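Local coordinates for protein beta-agarase AgaA (Microbulbifer thermotolerans, PDB 3WZ1) that cleaves the beta-1,4-galactosidic linkages of agarose in endo fashion, releasing mainly neoagarotetraose, at residues 110-121 / 261-271. Numbering follows the deposited sequence.
Sequences LSNMVLASDFWF and RNTYYVDWVRF. With NA (sodium ion), chain B.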
ATOM      1  N   LEU A 110      -1.719  -8.883   5.856  1.00  8.79           N
ATOM      2  CA  LEU A 110      -0.708  -9.268   4.863  1.00  8.77           C
ATOM      3  C   LEU A 110      -0.867 -10.724   4.448  1.00  8.66           C
ATOM      4  O   LEU A 110      -1.245 -11.572   5.259  1.00  8.69           O
ATOM      5  CB  LEU A 110       0.704  -9.137   5.417  1.00  8.84           C
ATOM      6  CG  LEU A 110       1.082  -7.872   6.184  1.00  9.00           C
ATOM      7  CD1 LEU A 110       2.552  -7.913   6.576  1.00  8.85           C
ATOM      8  CD2 LEU A 110       0.740  -6.611   5.398  1.00  8.63           C
ATOM      9  N   SER A 111      -0.527 -11.028   3.206  1.00  8.55           N
ATOM     10  CA  SER A 111      -0.401 -12.413   2.821  1.00  8.56           C
ATOM     11  C   SER A 111       0.804 -13.049   3.517  1.00  8.75           C
ATOM     12  O   SER A 111       1.793 -12.379   3.824  1.00  8.74           O
ATOM     13  CB  SER A 111      -0.234 -12.539   1.312  1.00  8.57           C
ATOM     14  OG  SER A 111       1.009 -11.979   0.901  1.00  9.01           O
ATOM     15  N   ASN A 112       0.719 -14.370   3.728  1.00  9.20           N
ATOM     16  CA  ASN A 112       1.797 -15.112   4.345  1.00  9.98           C
ATOM     17  C   ASN A 112       2.720 -15.614   3.250  1.00 10.02           C
ATOM     18  O   ASN A 112       2.809 -16.804   2.966  1.00 10.13           O
ATOM     19  CB  ASN A 112       1.201 -16.244   5.168  1.00 10.50           C
ATOM     20  CG  ASN A 112       2.231 -17.017   5.953  1.00 11.12           C
ATOM     21  OD1 ASN A 112       3.428 -16.757   5.913  1.00 11.71           O
ATOM     22  ND2 ASN A 112       1.725 -18.011   6.702  1.00 12.86           N
ATOM     23  N   MET A 113       3.409 -14.652   2.648  1.00  9.61           N
ATOM     24  CA  MET A 113       4.226 -14.866   1.476  1.00  9.30           C
ATOM     25  C   MET A 113       5.437 -13.956   1.505  1.00  9.03           C
ATOM     26  O   MET A 113       5.464 -12.942   2.218  1.00  9.22           O
ATOM     27  CB  MET A 113       3.422 -14.541   0.215  1.00  9.58           C
ATOM     28  CG  MET A 113       2.137 -15.310   0.013  1.00  9.49           C
ATOM     29  SD  MET A 113       2.407 -17.036  -0.472  1.00  9.62           S
ATOM     30  CE  MET A 113       2.424 -16.886  -2.266  1.00  9.88           C
ATOM     31  N   VAL A 114       6.442 -14.288   0.697  1.00  8.68           N
ATOM     32  CA  VAL A 114       7.610 -13.424   0.545  1.00  9.22           C
ATOM     33  C   VAL A 114       7.340 -12.214  -0.348  1.00  8.42           C
ATOM     34  O   VAL A 114       8.155 -11.293  -0.458  1.00  8.95           O
ATOM     35  CB  VAL A 114       8.847 -14.180   0.042  1.00  9.25           C
ATOM     36  CG1 VAL A 114       9.251 -15.235   1.062  1.00  9.62           C
ATOM     37  CG2 VAL A 114       8.630 -14.803  -1.345  1.00  9.37           C
ATOM     38  N   LEU A 115       6.204 -12.253  -1.034  1.00  8.35           N
ATOM     39  CA  LEU A 115       5.722 -11.120  -1.815  1.00  8.50           C
ATOM     40  C   LEU A 115       5.469  -9.915  -0.941  1.00  8.33           C
ATOM     41  O   LEU A 115       5.081 -10.050   0.216  1.00  8.54           O
ATOM     42  CB  LEU A 115       4.405 -11.500  -2.480  1.00  8.64           C
ATOM     43  CG  LEU A 115       4.448 -12.692  -3.430  1.00  8.85           C
ATOM     44  CD1 LEU A 115       3.050 -13.188  -3.722  1.00  9.08           C
ATOM     45  CD2 LEU A 115       5.155 -12.284  -4.711  1.00  9.03           C
ATOM     46  N   ALA A 116       5.610  -8.731  -1.532  1.00  7.83           N
ATOM     47  CA  ALA A 116       5.135  -7.508  -0.886  1.00  7.80           C
ATOM     48  C   ALA A 116       3.612  -7.449  -0.910  1.00  8.02           C
ATOM     49  O   ALA A 116       3.013  -7.665  -1.966  1.00  7.93           O
ATOM     50  CB  ALA A 116       5.700  -6.286  -1.605  1.00  7.82           C
ATOM     51  N   SER A 117       2.996  -7.178   0.248  1.00  7.54           N
ATOM     52  CA  SER A 117       1.591  -6.786   0.371  1.00  7.59           C
ATOM     53  C   SER A 117       1.601  -5.270   0.502  1.00  7.55           C
ATOM     54  O   SER A 117       2.246  -4.726   1.415  1.00  7.57           O
ATOM     55  CB  SER A 117       0.909  -7.430   1.590  1.00  7.93           C
ATOM     56  OG  SER A 117       0.876  -8.850   1.499  1.00  7.76           O
ATOM     57  N   ASP A 118       0.929  -4.579  -0.424  1.00  7.68           N
ATOM     58  CA  ASP A 118       1.087  -3.125  -0.579  1.00  7.58           C
ATOM     59  C   ASP A 118      -0.216  -2.329  -0.539  1.00  7.51           C
ATOM     60  O   ASP A 118      -1.238  -2.744  -1.097  1.00  7.51           O
ATOM     61  CB  ASP A 118       1.780  -2.781  -1.901  1.00  7.76           C
ATOM     62  CG  ASP A 118       3.115  -3.475  -2.078  1.00  7.97           C
ATOM     63  OD1 ASP A 118       3.889  -3.524  -1.094  1.00  8.23           O
ATOM     64  OD2 ASP A 118       3.420  -3.933  -3.229  1.00  8.95           O
ATOM     65  N   PHE A 119      -0.132  -1.154   0.087  1.00  7.52           N
ATOM     66  CA  PHE A 119      -1.137  -0.083  -0.003  1.00  7.67           C
ATOM     67  C   PHE A 119      -0.305   1.161  -0.173  1.00  7.65           C
ATOM     68  O   PHE A 119       0.447   1.551   0.732  1.00  7.43           O
ATOM     69  CB  PHE A 119      -2.005  -0.019   1.248  1.00  7.77           C
ATOM     70  CG  PHE A 119      -2.909   1.194   1.323  1.00  7.98           C
ATOM     71  CD1 PHE A 119      -3.822   1.488   0.317  1.00  8.51           C
ATOM     72  CD2 PHE A 119      -2.851   2.020   2.448  1.00  8.32           C
ATOM     73  CE1 PHE A 119      -4.679   2.600   0.444  1.00  8.50           C
ATOM     74  CE2 PHE A 119      -3.690   3.123   2.564  1.00  8.55           C
ATOM     75  CZ  PHE A 119      -4.606   3.397   1.579  1.00  8.60           C
ATOM     76  N   TRP A 120      -0.361   1.740  -1.371  1.00  7.63           N
ATOM     77  CA  TRP A 120       0.622   2.753  -1.726  1.00  7.54           C
ATOM     78  C   TRP A 120       0.065   3.725  -2.765  1.00  7.89           C
ATOM     79  O   TRP A 120      -1.055   3.567  -3.238  1.00  7.71           O
ATOM     80  CB  TRP A 120       1.912   2.093  -2.205  1.00  7.76           C
ATOM     81  CG  TRP A 120       1.795   1.295  -3.456  1.00  7.71           C
ATOM     82  CD1 TRP A 120       1.061   0.161  -3.650  1.00  7.57           C
ATOM     83  CD2 TRP A 120       2.488   1.535  -4.688  1.00  7.71           C
ATOM     84  NE1 TRP A 120       1.258  -0.319  -4.913  1.00  7.87           N
ATOM     85  CE2 TRP A 120       2.116   0.515  -5.582  1.00  7.72           C
ATOM     86  CE3 TRP A 120       3.378   2.510  -5.111  1.00  7.97           C
ATOM     87  CZ2 TRP A 120       2.613   0.440  -6.887  1.00  7.93           C
ATOM     88  CZ3 TRP A 120       3.857   2.452  -6.411  1.00  8.05           C
ATOM     89  CH2 TRP A 120       3.476   1.418  -7.283  1.00  7.82           C
ATOM     90  N   PHE A 121       0.883   4.735  -3.066  1.00  8.15           N
ATOM     91  CA  PHE A 121       0.478   5.901  -3.832  1.00  8.64           C
ATOM     92  C   PHE A 121       1.535   6.282  -4.825  1.00  8.36           C
ATOM     93  O   PHE A 121       2.704   6.265  -4.508  1.00  8.59           O
ATOM     94  CB  PHE A 121       0.192   7.064  -2.854  1.00  8.81           C
ATOM     95  CG  PHE A 121      -0.962   6.751  -1.970  1.00  9.50           C
ATOM     96  CD1 PHE A 121      -2.257   7.083  -2.368  1.00  9.75           C
ATOM     97  CD2 PHE A 121      -0.781   5.969  -0.848  1.00 10.04           C
ATOM     98  CE1 PHE A 121      -3.354   6.671  -1.616  1.00  9.81           C
ATOM     99  CE2 PHE A 121      -1.870   5.545  -0.108  1.00 10.12           C
ATOM    100  CZ  PHE A 121      -3.143   5.900  -0.495  1.00 10.21           C
ATOM    101  N   ARG A 261      -2.333 -19.139   2.532  1.00 13.34           N
ATOM    102  CA  ARG A 261      -1.173 -18.254   2.546  1.00 13.19           C
ATOM    103  C   ARG A 261      -1.146 -17.235   1.431  1.00 11.86           C
ATOM    104  O   ARG A 261      -0.522 -16.188   1.584  1.00 10.85           O
ATOM    105  CB  ARG A 261       0.104 -19.090   2.493  1.00 16.07           C
ATOM    106  CG  ARG A 261       0.365 -19.790   3.812  1.00 18.67           C
ATOM    107  CD  ARG A 261       1.746 -20.395   3.825  1.00 21.03           C
ATOM    108  NE  ARG A 261       1.779 -21.630   3.062  1.00 22.44           N
ATOM    109  CZ  ARG A 261       2.886 -22.258   2.705  1.00 23.77           C
ATOM    110  NH1 ARG A 261       4.061 -21.735   3.024  1.00 24.67           N
ATOM    111  NH2 ARG A 261       2.808 -23.401   2.003  1.00 22.57           N
ATOM    112  N   ASN A 262      -1.830 -17.519   0.328  1.00 10.30           N
ATOM    113  CA  ASN A 262      -1.520 -16.834  -0.923  1.00  9.83           C
ATOM    114  C   ASN A 262      -2.322 -15.561  -1.148  1.00  9.93           C
ATOM    115  O   ASN A 262      -2.259 -14.976  -2.228  1.00  9.62           O
ATOM    116  CB  ASN A 262      -1.693 -17.820  -2.101  1.00 10.13           C
ATOM    117  CG  ASN A 262      -3.137 -18.238  -2.325  1.00 10.12           C
ATOM    118  OD1 ASN A 262      -4.062 -17.753  -1.681  1.00 10.15           O
ATOM    119  ND2 ASN A 262      -3.337 -19.152  -3.278  1.00 10.91           N
ATOM    120  N   THR A 263      -3.041 -15.102  -0.126  1.00  9.23           N
ATOM    121  CA  THR A 263      -3.959 -13.992  -0.306  1.00  9.39           C
ATOM    122  C   THR A 263      -3.770 -12.914   0.753  1.00  9.27           C
ATOM    123  O   THR A 263      -3.630 -13.207   1.948  1.00 10.35           O
ATOM    124  CB  THR A 263      -5.423 -14.480  -0.330  1.00  9.70           C
ATOM    125  OG1 THR A 263      -5.557 -15.479  -1.353  1.00  9.90           O
ATOM    126  CG2 THR A 263      -6.377 -13.357  -0.634  1.00 10.01           C
ATOM    127  N   TYR A 264      -3.804 -11.672   0.268  1.00  8.64           N
ATOM    128  CA  TYR A 264      -3.685 -10.430   1.066  1.00  8.37           C
ATOM    129  C   TYR A 264      -5.068  -9.831   1.131  1.00  8.51           C
ATOM    130  O   TYR A 264      -5.717  -9.687   0.101  1.00  8.19           O
ATOM    131  CB  TYR A 264      -2.704  -9.508   0.334  1.00  8.32           C
ATOM    132  CG  TYR A 264      -2.665  -8.019   0.633  1.00  8.28           C
ATOM    133  CD1 TYR A 264      -2.716  -7.512   1.932  1.00  8.29           C
ATOM    134  CD2 TYR A 264      -2.488  -7.113  -0.395  1.00  8.18           C
ATOM    135  CE1 TYR A 264      -2.627  -6.160   2.168  1.00  8.41           C
ATOM    136  CE2 TYR A 264      -2.364  -5.750  -0.157  1.00  8.28           C
ATOM    137  CZ  TYR A 264      -2.465  -5.271   1.126  1.00  8.40           C
ATOM    138  OH  TYR A 264      -2.353  -3.898   1.360  1.00  8.97           O
ATOM    139  N   TYR A 265      -5.556  -9.520   2.332  1.00  8.56           N
ATOM    140  CA  TYR A 265      -6.937  -9.052   2.515  1.00  8.95           C
ATOM    141  C   TYR A 265      -6.978  -7.641   3.036  1.00  8.83           C
ATOM    142  O   TYR A 265      -6.221  -7.300   3.944  1.00  8.54           O
ATOM    143  CB  TYR A 265      -7.714  -9.933   3.514  1.00  9.54           C
ATOM    144  CG  TYR A 265      -7.872 -11.356   3.081  1.00 10.14           C
ATOM    145  CD1 TYR A 265      -8.892 -11.737   2.228  1.00 10.76           C
ATOM    146  CD2 TYR A 265      -6.997 -12.329   3.539  1.00 10.85           C
ATOM    147  CE1 TYR A 265      -9.041 -13.057   1.839  1.00 11.47           C
ATOM    148  CE2 TYR A 265      -7.127 -13.641   3.136  1.00 11.38           C
ATOM    149  CZ  TYR A 265      -8.154 -13.995   2.304  1.00 11.62           C
ATOM    150  OH  TYR A 265      -8.264 -15.317   1.891  1.00 13.71           O
ATOM    151  N   VAL A 266      -7.874  -6.841   2.476  1.00  8.33           N
ATOM    152  CA  VAL A 266      -8.048  -5.454   2.905  1.00  8.32           C
ATOM    153  C   VAL A 266      -9.483  -5.263   3.356  1.00  8.42           C
ATOM    154  O   VAL A 266     -10.413  -5.368   2.569  1.00  8.40           O
ATOM    155  CB  VAL A 266      -7.644  -4.490   1.770  1.00  8.54           C
ATOM    156  CG1 VAL A 266      -7.934  -3.037   2.158  1.00  8.77           C
ATOM    157  CG2 VAL A 266      -6.177  -4.688   1.430  1.00  8.48           C
ATOM    158  N   ASP A 267      -9.661  -4.994   4.650  1.00  8.39           N
ATOM    159  CA  ASP A 267     -10.981  -4.711   5.220  1.00  8.98           C
ATOM    160  C   ASP A 267     -11.503  -3.355   4.759  1.00  9.21           C
ATOM    161  O   ASP A 267     -12.694  -3.193   4.458  1.00  9.45           O
ATOM    162  CB  ASP A 267     -10.922  -4.763   6.760  1.00  9.56           C
ATOM    163  CG  ASP A 267     -12.287  -4.807   7.400  1.00 10.29           C
ATOM    164  OD1 ASP A 267     -13.263  -5.278   6.783  1.00 10.56           O
ATOM    165  OD2 ASP A 267     -12.388  -4.359   8.567  1.00 11.63           O
ATOM    166  N   TRP A 268     -10.618  -2.359   4.719  1.00  9.09           N
ATOM    167  CA  TRP A 268     -11.008  -1.019   4.267  1.00  9.52           C
ATOM    168  C   TRP A 268      -9.816  -0.207   3.814  1.00  9.25           C
ATOM    169  O   TRP A 268      -8.685  -0.425   4.261  1.00  9.26           O
ATOM    170  CB  TRP A 268     -11.781  -0.229   5.353  1.00 10.85           C
ATOM    171  CG  TRP A 268     -10.959   0.404   6.520  1.00 12.53           C
ATOM    172  CD1 TRP A 268      -9.954   1.366   6.456  1.00 12.73           C
ATOM    173  CD2 TRP A 268     -11.181   0.184   7.906  1.00 13.49           C
ATOM    174  NE1 TRP A 268      -9.530   1.703   7.715  1.00 13.27           N
ATOM    175  CE2 TRP A 268     -10.275   0.976   8.618  1.00 14.67           C
ATOM    176  CE3 TRP A 268     -12.053  -0.656   8.615  1.00 13.88           C
ATOM    177  CZ2 TRP A 268     -10.224   0.973   9.992  1.00 13.94           C
ATOM    178  CZ3 TRP A 268     -12.014  -0.644   9.954  1.00 14.72           C
ATOM    179  CH2 TRP A 268     -11.094   0.158  10.650  1.00 15.01           C
ATOM    180  N   VAL A 269     -10.104   0.734   2.926  1.00  8.86           N
ATOM    181  CA  VAL A 269      -9.231   1.887   2.698  1.00  9.02           C
ATOM    182  C   VAL A 269     -10.089   3.126   2.931  1.00  9.11           C
ATOM    183  O   VAL A 269     -11.233   3.187   2.496  1.00  9.30           O
ATOM    184  CB  VAL A 269      -8.564   1.889   1.309  1.00  9.33           C
ATOM    185  CG1 VAL A 269      -7.628   0.689   1.153  1.00  9.93           C
ATOM    186  CG2 VAL A 269      -9.584   1.917   0.168  1.00  9.48           C
ATOM    187  N   ARG A 270      -9.540   4.100   3.654  1.00  8.74           N
ATOM    188  CA  ARG A 270     -10.270   5.318   3.913  1.00  8.97           C
ATOM    189  C   ARG A 270      -9.319   6.495   3.851  1.00  8.77           C
ATOM    190  O   ARG A 270      -8.102   6.379   4.126  1.00  8.36           O
ATOM    191  CB  ARG A 270     -11.018   5.247   5.247  1.00  9.40           C
ATOM    192  CG  ARG A 270     -10.159   5.230   6.497  1.00  9.75           C
ATOM    193  CD  ARG A 270     -11.016   5.119   7.767  1.00 10.36           C
ATOM    194  NE  ARG A 270     -10.186   5.140   8.963  1.00 10.72           N
ATOM    195  CZ  ARG A 270     -10.584   5.497  10.189  1.00 10.76           C
ATOM    196  NH1 ARG A 270     -11.814   5.959  10.401  1.00 11.47           N
ATOM    197  NH2 ARG A 270      -9.719   5.399  11.196  1.00 11.01           N
ATOM    198  N   PHE A 271      -9.896   7.635   3.514  1.00  8.62           N
ATOM    199  CA  PHE A 271      -9.136   8.827   3.237  1.00  8.92           C
ATOM    200  C   PHE A 271      -9.890   9.995   3.822  1.00  9.21           C
ATOM    201  O   PHE A 271     -11.112  10.066   3.658  1.00  9.92           O
ATOM    202  CB  PHE A 271      -8.984   9.008   1.719  1.00  9.09           C
ATOM    203  CG  PHE A 271      -8.543   7.766   0.999  1.00  9.48           C
ATOM    204  CD1 PHE A 271      -9.467   6.849   0.564  1.00  9.48           C
ATOM    205  CD2 PHE A 271      -7.200   7.514   0.775  1.00 10.12           C
ATOM    206  CE1 PHE A 271      -9.062   5.679  -0.073  1.00 10.29           C
ATOM    207  CE2 PHE A 271      -6.795   6.356   0.133  1.00 10.37           C
ATOM    208  CZ  PHE A 271      -7.721   5.454  -0.287  1.00 10.09           C
TER
HETATM  209 NA    NA B 401     -14.630  -4.293   5.070  1.00 10.80          NA
HETATM  210  O   HOH W   1      -3.981 -12.688   4.611  1.00 14.24           O
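Tyr264 reaches from strand 264-266 to strand 116-121, and each step along its side chain meets something different. CB lies 3.8 Å from Ser117 OG and close to Ser111 N, where the loop 110-115 comes near. With CG anti to the backbone N (chi1 161°), the ring runs along strand 116-121; CG and CD1 both touch Ser117 CB, which sits over the ring centre, 3.6 Å from the centroid and 10° off the normal, a CH-pi contact. Serine suits this place: its small CB can approach the ring face, while its OG accepts the N-H of Ser111 at 3.1 Å. CE2 then comes within 3.3 Å of Asp118 O and near Asp118 N, CZ borders the same two atoms, and OH gives a weak hydrogen bond to Asp118 O, 2.9 Å away and near the ring plane. A phenylalanine in place of Tyr264 would probably preserve the contact with Ser117 but leave Asp118 O without this donor.

Across from Phe119 and Phe121 the partners are apolar, matching side chains that meet no polar group there. Val269 CG1 packs obliquely against Phe119 CE1 at 3.6 Å, and Phe271 CE2 meets the edges of both rings, Phe121 CZ at 3.7 Å and Phe119 CZ. Between the strands, Asp267 turns the corner and binds sodium through O and OD1, with Asp4, Asp28 and Gly72.

In the buried core of the GH16 beta-jelly roll, the axes of strands 116-121 and 268-271 lie 18° from parallel, 10.6 Å apart at closest approach. Strand 102-109 pairs with 264-276; strands 128-135 and 232-239 flank 116-123, whose Asp118 neighbours Glu134, the predicted proton donor.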